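Local atomic coordinates of putative transcriptional regulator (MarR/EmrR family) (Acinetobacter sp. ADP1, PDB entry 3NRV), a protein that probably binds DNA and regulates transcription, as a MarR/EmrR-type winged-helix protein that pairs with a second copy of itself. Residues 87-91 and 92-96; 106-109 and 110-114; 52-56 and 57-61. One frame throughout, in Å; residues are numbered along the deposited sequence.

Contact 1: residues 87-91 and 92-96; sequences NGHSE and DKRTY. With SO4 (sulfate ion), chain N.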
loop_
_atom_site.group_PDB
_atom_site.type_symbol
_atom_site.label_atom_id
_atom_site.label_comp_id
_atom_site.label_asym_id
_atom_site.label_seq_id
_atom_site.Cartn_x
_atom_site.Cartn_y
_atom_site.Cartn_z
ATOM N N ASN C 87 22.351 -12.413 -0.972
ATOM C CA ASN C 87 23.108 -13.469 -0.324
ATOM C C ASN C 87 22.856 -14.766 -1.079
ATOM O O ASN C 87 21.757 -15.306 -1.040
ATOM C CB ASN C 87 22.689 -13.610 1.136
ATOM C CG ASN C 87 23.507 -14.646 1.878
ATOM O OD1 ASN C 87 24.214 -15.451 1.267
ATOM N ND2 ASN C 87 23.414 -14.636 3.209
ATOM N N GLY C 88 23.879 -15.240 -1.781
ATOM C CA GLY C 88 23.729 -16.395 -2.651
ATOM C C GLY C 88 23.576 -17.711 -1.919
ATOM O O GLY C 88 22.985 -18.654 -2.451
ATOM N N HIS C 89 24.087 -17.776 -0.692
ATOM C CA HIS C 89 24.136 -19.037 0.032
ATOM C C HIS C 89 24.708 -20.109 -0.897
ATOM O O HIS C 89 24.129 -21.186 -1.049
ATOM C CB HIS C 89 22.742 -19.440 0.511
ATOM C CG HIS C 89 22.217 -18.586 1.620
ATOM N ND1 HIS C 89 22.809 -18.536 2.863
ATOM C CD2 HIS C 89 21.152 -17.753 1.677
ATOM C CE1 HIS C 89 22.134 -17.705 3.637
ATOM N NE2 HIS C 89 21.125 -17.215 2.940
ATOM N N SER C 90 25.835 -19.793 -1.531
ATOM C CA SER C 90 26.428 -20.675 -2.530
ATOM C C SER C 90 26.645 -22.094 -2.000
ATOM O O SER C 90 26.350 -23.077 -2.687
ATOM C CB SER C 90 27.742 -20.085 -3.041
ATOM O OG SER C 90 28.625 -19.830 -1.964
ATOM N N GLU C 91 27.143 -22.200 -0.771
ATOM C CA GLU C 91 27.463 -23.506 -0.200
ATOM C C GLU C 91 26.378 -24.061 0.725
ATOM O O GLU C 91 26.684 -24.784 1.673
ATOM C CB GLU C 91 28.807 -23.460 0.531
ATOM C CG GLU C 91 29.961 -22.983 -0.335
ATOM C CD GLU C 91 31.312 -23.433 0.191
ATOM O OE1 GLU C 91 32.280 -22.647 0.104
ATOM O OE2 GLU C 91 31.406 -24.574 0.694
ATOM N N ASP C 92 25.118 -23.736 0.446
ATOM C CA ASP C 92 24.003 -24.213 1.266
ATOM C C ASP C 92 22.880 -24.809 0.418
ATOM O O ASP C 92 22.645 -24.375 -0.712
ATOM C CB ASP C 92 23.437 -23.082 2.131
ATOM C CG ASP C 92 24.423 -22.585 3.176
ATOM O OD1 ASP C 92 25.343 -23.347 3.544
ATOM O OD2 ASP C 92 24.269 -21.430 3.635
ATOM N N LYS C 93 22.185 -25.799 0.972
ATOM C CA LYS C 93 21.061 -26.432 0.287
ATOM C C LYS C 93 19.813 -25.563 0.399
ATOM O O LYS C 93 18.763 -26.002 0.874
ATOM C CB LYS C 93 20.800 -27.839 0.834
ATOM C CG LYS C 93 21.928 -28.822 0.549
ATOM C CD LYS C 93 21.633 -30.203 1.119
ATOM C CE LYS C 93 22.772 -31.170 0.831
ATOM N NZ LYS C 93 22.485 -32.539 1.339
ATOM N N ARG C 94 19.946 -24.325 -0.063
ATOM C CA ARG C 94 18.878 -23.341 0.025
ATOM C C ARG C 94 19.034 -22.270 -1.062
ATOM O O ARG C 94 20.110 -22.087 -1.626
ATOM C CB ARG C 94 18.902 -22.695 1.408
ATOM C CG ARG C 94 20.303 -22.357 1.857
ATOM C CD ARG C 94 20.327 -21.786 3.255
ATOM N NE ARG C 94 19.666 -20.486 3.320
ATOM C CZ ARG C 94 19.820 -19.619 4.317
ATOM N NH1 ARG C 94 20.629 -19.910 5.335
ATOM N NH2 ARG C 94 19.171 -18.460 4.289
ATOM N N THR C 95 17.954 -21.557 -1.342
ATOM C CA THR C 95 17.990 -20.513 -2.346
ATOM C C THR C 95 18.743 -19.256 -1.888
ATOM O O THR C 95 19.171 -19.135 -0.735
ATOM C CB THR C 95 16.567 -20.144 -2.770
ATOM O OG1 THR C 95 15.970 -19.258 -1.803
ATOM C CG2 THR C 95 15.758 -21.402 -2.877
ATOM N N TYR C 96 18.914 -18.328 -2.818
ATOM C CA TYR C 96 19.481 -17.033 -2.506
ATOM C C TYR C 96 18.575 -16.352 -1.470
ATOM O O TYR C 96 17.424 -16.749 -1.269
ATOM C CB TYR C 96 19.535 -16.187 -3.769
ATOM C CG TYR C 96 18.191 -15.616 -4.154
ATOM C CD1 TYR C 96 17.863 -14.298 -3.845
ATOM C CD2 TYR C 96 17.237 -16.394 -4.809
ATOM C CE1 TYR C 96 16.629 -13.764 -4.189
ATOM C CE2 TYR C 96 15.993 -15.863 -5.157
ATOM C CZ TYR C 96 15.700 -14.536 -4.837
ATOM O OH TYR C 96 14.475 -13.977 -5.162
HETATM S S SO4 N . 18.889 -15.120 5.780
HETATM O O1 SO4 N . 19.788 -15.100 4.620
HETATM O O2 SO4 N . 17.584 -14.573 5.425
HETATM O O3 SO4 N . 18.742 -16.486 6.277
HETATM O O4 SO4 N . 19.459 -14.305 6.853
HETATM O O HOH W 1 22.286 -21.676 -2.980
#
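The imidazole of H89 and the guanidinium of R94 lie one on the other across a tight turn, with D92 at the ring's ND1 side. R94 comes over one face of H89 with the planes 25° apart and the centres 3.2 Å apart, a close offset stack with CZ displaced toward the ring's rim. The stack brings H89 NE2 and R94 NH2 to 2.7 Å, but they are not hydrogen-bonded. A bend at chi3 (-66°) folds the arginine back over the ring, and its CD also meets that face in a CH-pi contact. OD1 of N87 lies over the centre of the opposite face and accepts from H89 N at 3.0 Å, an Asx turn, so the ring is sandwiched between amide oxygen and guanidinium. ND1 gives a weak hydrogen bond, 3.3 Å, to OD2 of D92, whose carboxylate is turned 33° from the ring. The backbones of both residues close a type I turn through D92 N to H89 O, 3.1 Å. A water within hydrogen-bonding distance of H89 O and R94 O bridges the turn to the returning arm of the loop. Near the ring plane, NE2 donates to O1 of a sulfate at 3.0 Å, and R94 NH2 to O3 at 2.8 Å. If H89 is protonated, as donation from both ring nitrogens would suggest, this anion, probably from the crystallisation liquor, may offset two stacked positive charges; D54 N also approaches it, at a distance too short to be trusted. Y96 CA and CB sit against N87 O, while its ring leads away and its OH accepts from V57 N. This surface loop joins strands 84-87 and 97-100, a beta hairpin that is the wing of the winged helix-turn-helix fold, which in MarR relatives reaches the DNA minor groove.

Contact 2: residues 106-109 and 110-114; sequences ELYE and VASDF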
loop_
_atom_site.group_PDB
_atom_site.type_symbol
_atom_site.label_atom_id
_atom_site.label_comp_id
_atom_site.label_asym_id
_atom_site.label_seq_id
_atom_site.Cartn_x
_atom_site.Cartn_y
_atom_site.Cartn_z
ATOM N N GLU C 106 21.521 -0.249 10.161
ATOM C CA GLU C 106 21.596 1.038 10.889
ATOM C C GLU C 106 20.392 1.897 10.508
ATOM O O GLU C 106 19.751 2.506 11.360
ATOM C CB GLU C 106 22.868 1.791 10.521
ATOM C CG GLU C 106 24.159 1.159 11.018
ATOM C CD GLU C 106 25.369 1.764 10.323
ATOM O OE1 GLU C 106 25.180 2.456 9.313
ATOM O OE2 GLU C 106 26.511 1.540 10.761
ATOM N N LEU C 107 20.078 1.923 9.215
ATOM C CA LEU C 107 18.901 2.656 8.748
ATOM C C LEU C 107 17.654 2.145 9.474
ATOM O O LEU C 107 16.855 2.928 10.019
ATOM C CB LEU C 107 18.752 2.520 7.231
ATOM C CG LEU C 107 17.497 3.160 6.619
ATOM C CD1 LEU C 107 17.395 4.639 7.020
ATOM C CD2 LEU C 107 17.504 3.006 5.111
ATOM N N TYR C 108 17.505 0.825 9.531
ATOM C CA TYR C 108 16.335 0.268 10.195
ATOM C C TYR C 108 16.283 0.703 11.655
ATOM O O TYR C 108 15.230 1.063 12.182
ATOM C CB TYR C 108 16.305 -1.263 10.101
ATOM C CG TYR C 108 15.122 -1.825 10.834
ATOM C CD1 TYR C 108 13.859 -1.841 10.253
ATOM C CD2 TYR C 108 15.259 -2.301 12.138
ATOM C CE1 TYR C 108 12.755 -2.330 10.950
ATOM C CE2 TYR C 108 14.174 -2.794 12.838
ATOM C CZ TYR C 108 12.929 -2.812 12.244
ATOM O OH TYR C 108 11.869 -3.312 12.959
ATOM N N GLU C 109 17.441 0.646 12.303
ATOM C CA GLU C 109 17.574 1.015 13.703
ATOM C C GLU C 109 17.061 2.437 13.906
ATOM O O GLU C 109 16.233 2.674 14.773
ATOM C CB GLU C 109 19.047 0.905 14.119
ATOM C CG GLU C 109 19.345 1.281 15.571
ATOM C CD GLU C 109 20.849 1.254 15.879
ATOM O OE1 GLU C 109 21.654 0.863 14.992
ATOM O OE2 GLU C 109 21.229 1.627 17.007
ATOM N N VAL C 110 17.524 3.380 13.089
ATOM C CA VAL C 110 17.082 4.761 13.257
ATOM C C VAL C 110 15.673 5.067 12.717
ATOM O O VAL C 110 14.961 5.882 13.298
ATOM C CB VAL C 110 18.133 5.807 12.745
ATOM C CG1 VAL C 110 19.478 5.616 13.463
ATOM C CG2 VAL C 110 18.306 5.739 11.226
ATOM N N ALA C 111 15.262 4.439 11.618
ATOM C CA ALA C 111 13.958 4.766 11.025
ATOM C C ALA C 111 12.801 4.043 11.714
ATOM O O ALA C 111 11.650 4.474 11.609
ATOM C CB ALA C 111 13.938 4.469 9.522
ATOM N N SER C 112 13.090 2.943 12.410
ATOM C CA SER C 112 12.009 2.186 13.039
ATOM C C SER C 112 11.328 3.014 14.137
ATOM O O SER C 112 10.123 2.916 14.336
ATOM C CB SER C 112 12.496 0.827 13.561
ATOM O OG SER C 112 13.581 0.974 14.449
ATOM N N ASP C 113 12.086 3.871 14.817
ATOM C CA ASP C 113 11.489 4.754 15.826
ATOM C C ASP C 113 10.423 5.673 15.225
ATOM O O ASP C 113 9.374 5.915 15.819
ATOM C CB ASP C 113 12.566 5.607 16.476
ATOM C CG ASP C 113 13.672 4.775 17.072
ATOM O OD1 ASP C 113 13.349 3.795 17.768
ATOM O OD2 ASP C 113 14.856 5.094 16.840
ATOM N N PHE C 114 10.720 6.179 14.041
ATOM C CA PHE C 114 9.813 7.030 13.297
ATOM C C PHE C 114 8.569 6.241 12.861
ATOM O O PHE C 114 7.449 6.735 12.974
ATOM C CB PHE C 114 10.579 7.590 12.111
ATOM C CG PHE C 114 9.816 8.579 11.274
ATOM C CD1 PHE C 114 9.487 9.833 11.767
ATOM C CD2 PHE C 114 9.496 8.277 9.961
ATOM C CE1 PHE C 114 8.818 10.765 10.966
ATOM C CE2 PHE C 114 8.832 9.209 9.152
ATOM C CZ PHE C 114 8.493 10.453 9.662
#
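One turn of the long helix 102-122 brings Y108 and S112 together, the serine lying over one face of the tyrosine ring. S112 CB is 4.0 Å from the ring centroid and 16° off its normal, a CH-pi contact shifted toward the hydroxyl end, where CZ is the nearest ring atom. Y108 reaches this place with CG anti to its backbone N (chi1 178°), which lays the ring back along the helix toward the next turn. S112 OG, rotated between its own N and carbonyl carbon, turns back to 2.8 Å from Y108 O; it appears to donate there, though its position is less certain. Y108 O also accepts from S112 N at 2.9 Å, so this carbonyl would serve both the main chain and the side chain of one residue. The preceding rungs are the ordinary helical bonds V110 N to E106 O, 3.0 Å, and A111 N to L107 O, 2.7 Å. On another flank L107 CD1 comes 4.3 Å from A111 CB and 4.4 Å from V110 CG2, loose apolar contacts. Separately, the CG2 methyl of V110 lies against the helix carbonyl, 3.4 Å from L107 O. That flank is covered by I46 and W43 of helix 40-51 and by F36 of helix 13-36. Y108 touches I46 and S50 as well, and lies where the chain's own packing and the dimer contact meet: its OH is in weak hydrogen bonds with the backbone N of K6 and of I7 of the second subunit, whose K6 also bridges to D113 OD1 and donates to E109 O. The arrangement is i to i+3 and i to i+4 packing on a helix shared between core and dimer interface, as in the long helix following the wing in MarR dimers.

Contact 3: residues 52-56 and 57-61; sequences ASDCS and VQKIS. With SO4 (sulfate ion), chain N.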
loop_
_atom_site.group_PDB
_atom_site.type_symbol
_atom_site.label_atom_id
_atom_site.label_comp_id
_atom_site.label_asym_id
_atom_site.label_seq_id
_atom_site.Cartn_x
_atom_site.Cartn_y
_atom_site.Cartn_z
ATOM N N ALA C 52 12.587 -10.888 9.073
ATOM C CA ALA C 52 12.432 -12.241 8.593
ATOM C C ALA C 52 13.716 -12.816 8.059
ATOM O O ALA C 52 14.671 -12.102 7.732
ATOM C CB ALA C 52 11.319 -12.319 7.540
ATOM N N SER C 53 13.711 -14.136 7.983
ATOM C CA SER C 53 14.827 -14.889 7.460
ATOM C C SER C 53 14.483 -15.390 6.062
ATOM O O SER C 53 13.297 -15.542 5.714
ATOM C CB SER C 53 15.138 -16.061 8.397
ATOM O OG SER C 53 13.977 -16.449 9.119
ATOM N N ASP C 54 15.532 -15.645 5.284
ATOM C CA ASP C 54 15.422 -16.163 3.934
ATOM C C ASP C 54 14.391 -15.396 3.128
ATOM O O ASP C 54 13.442 -15.976 2.584
ATOM C CB ASP C 54 15.127 -17.668 3.942
ATOM C CG ASP C 54 14.280 -18.098 5.125
ATOM O OD1 ASP C 54 14.849 -18.638 6.093
ATOM O OD2 ASP C 54 13.046 -17.911 5.089
ATOM N N CYS C 55 14.576 -14.080 3.049
ATOM C CA CYS C 55 13.715 -13.266 2.214
ATOM C C CYS C 55 14.132 -13.348 0.758
ATOM O O CYS C 55 15.076 -12.688 0.342
ATOM C CB CYS C 55 13.736 -11.815 2.688
ATOM S SG CYS C 55 12.841 -11.690 4.237
ATOM N N SER C 56 13.424 -14.173 -0.003
ATOM C CA SER C 56 13.517 -14.121 -1.454
ATOM C C SER C 56 12.595 -13.009 -1.915
ATOM O O SER C 56 11.808 -12.485 -1.126
ATOM C CB SER C 56 12.998 -15.433 -2.040
ATOM O OG SER C 56 11.685 -15.655 -1.552
ATOM N N VAL C 57 12.657 -12.669 -3.199
ATOM C CA VAL C 57 11.702 -11.724 -3.759
ATOM C C VAL C 57 10.287 -12.250 -3.582
ATOM O O VAL C 57 9.366 -11.488 -3.265
ATOM C CB VAL C 57 12.015 -11.433 -5.244
ATOM C CG1 VAL C 57 10.893 -10.671 -5.902
ATOM C CG2 VAL C 57 13.325 -10.668 -5.348
ATOM N N GLN C 58 10.102 -13.560 -3.778
ATOM C CA GLN C 58 8.787 -14.170 -3.564
ATOM C C GLN C 58 8.258 -13.922 -2.143
ATOM O O GLN C 58 7.116 -13.523 -1.949
ATOM C CB GLN C 58 8.837 -15.686 -3.797
ATOM C CG GLN C 58 7.486 -16.373 -3.614
ATOM C CD GLN C 58 6.478 -15.960 -4.669
ATOM O OE1 GLN C 58 5.478 -15.292 -4.374
ATOM N NE2 GLN C 58 6.734 -16.350 -5.910
ATOM N N LYS C 59 9.085 -14.200 -1.147
ATOM C CA LYS C 59 8.644 -14.020 0.236
ATOM C C LYS C 59 8.304 -12.552 0.557
ATOM O O LYS C 59 7.317 -12.274 1.245
ATOM C CB LYS C 59 9.675 -14.577 1.224
ATOM C CG LYS C 59 9.243 -14.424 2.679
ATOM C CD LYS C 59 10.181 -15.159 3.631
ATOM C CE LYS C 59 9.702 -15.049 5.072
ATOM N NZ LYS C 59 10.463 -15.991 5.960
ATOM N N ILE C 60 9.103 -11.614 0.044
ATOM C CA ILE C 60 8.835 -10.193 0.298
ATOM C C ILE C 60 7.502 -9.793 -0.352
ATOM O O ILE C 60 6.668 -9.116 0.256
ATOM C CB ILE C 60 10.010 -9.294 -0.190
ATOM C CG1 ILE C 60 11.298 -9.620 0.577
ATOM C CG2 ILE C 60 9.677 -7.810 -0.055
ATOM C CD1 ILE C 60 12.557 -9.148 -0.149
ATOM N N SER C 61 7.283 -10.254 -1.581
ATOM C CA SER C 61 6.023 -9.994 -2.279
ATOM C C SER C 61 4.816 -10.584 -1.547
ATOM O O SER C 61 3.765 -9.940 -1.422
ATOM C CB SER C 61 6.099 -10.539 -3.724
ATOM O OG SER C 61 4.864 -10.396 -4.395
HETATM S S SO4 N . 18.889 -15.120 5.780
HETATM O O1 SO4 N . 19.788 -15.100 4.620
HETATM O O2 SO4 N . 17.584 -14.573 5.425
HETATM O O3 SO4 N . 18.742 -16.486 6.277
HETATM O O4 SO4 N . 19.459 -14.305 6.853
#
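The ammonium of K59 is gripped by two oxygens of the loop before its helix. NZ donates to S53 O at 2.9 Å, in the carbonyl plane, and makes a weaker salt bridge to D54 OD2 at 3.3 Å. The extended lysine, with CG anti to the backbone N (chi1 -179°), reaches back over the loop, crossing D54 at a slant, so that CD passes 3.5 Å from D54 O and CE comes 4.0 Å from A52 CB. At the root of the same residue, K59 N donates almost straight (165°) to S56 OG, 3.0 Å. S56 is thus the N-cap of the helix, its side chain taking up an amide of the first turn, and S56 O accepts from I60 N at 3.1 Å to begin the regular helical ladder. The end of I60 comes back to the loop, its CG1 3.9 Å from C55 CB, an apolar contact. The main-chain amide of D54 points to the sulfate shared with H89 and R94, but the modelled approach is too short to rest much on. Residues 52-56 join helix 40-51 to helix 57-64, whose first turn is 57-61: C55 and I60 pack on L49 of the former helix, V57 and I60 on V71 of helix 68-80, and C55 pairs by backbone bonds with I98 of strand 97-100, beside the wing.

In the fold
Contacts 1 and 3 are neighbours in the winged helix-turn-helix: they touch through Y96 and share a sulfate. Contact 2 stands apart, its nearest atoms about 16 Å from contact 1 and about 9 Å from contact 3. Contact 1 is wholly superficial and depends on charged and polar groups round a stacked ring. Contact 3 is partly buried, mixing an N-cap and a lysine bridge with apolar packing on helix 40-51. Contact 2 leans on that same helix, but combines main-chain helical bonding and aliphatic packing with a flank joined to the second subunit.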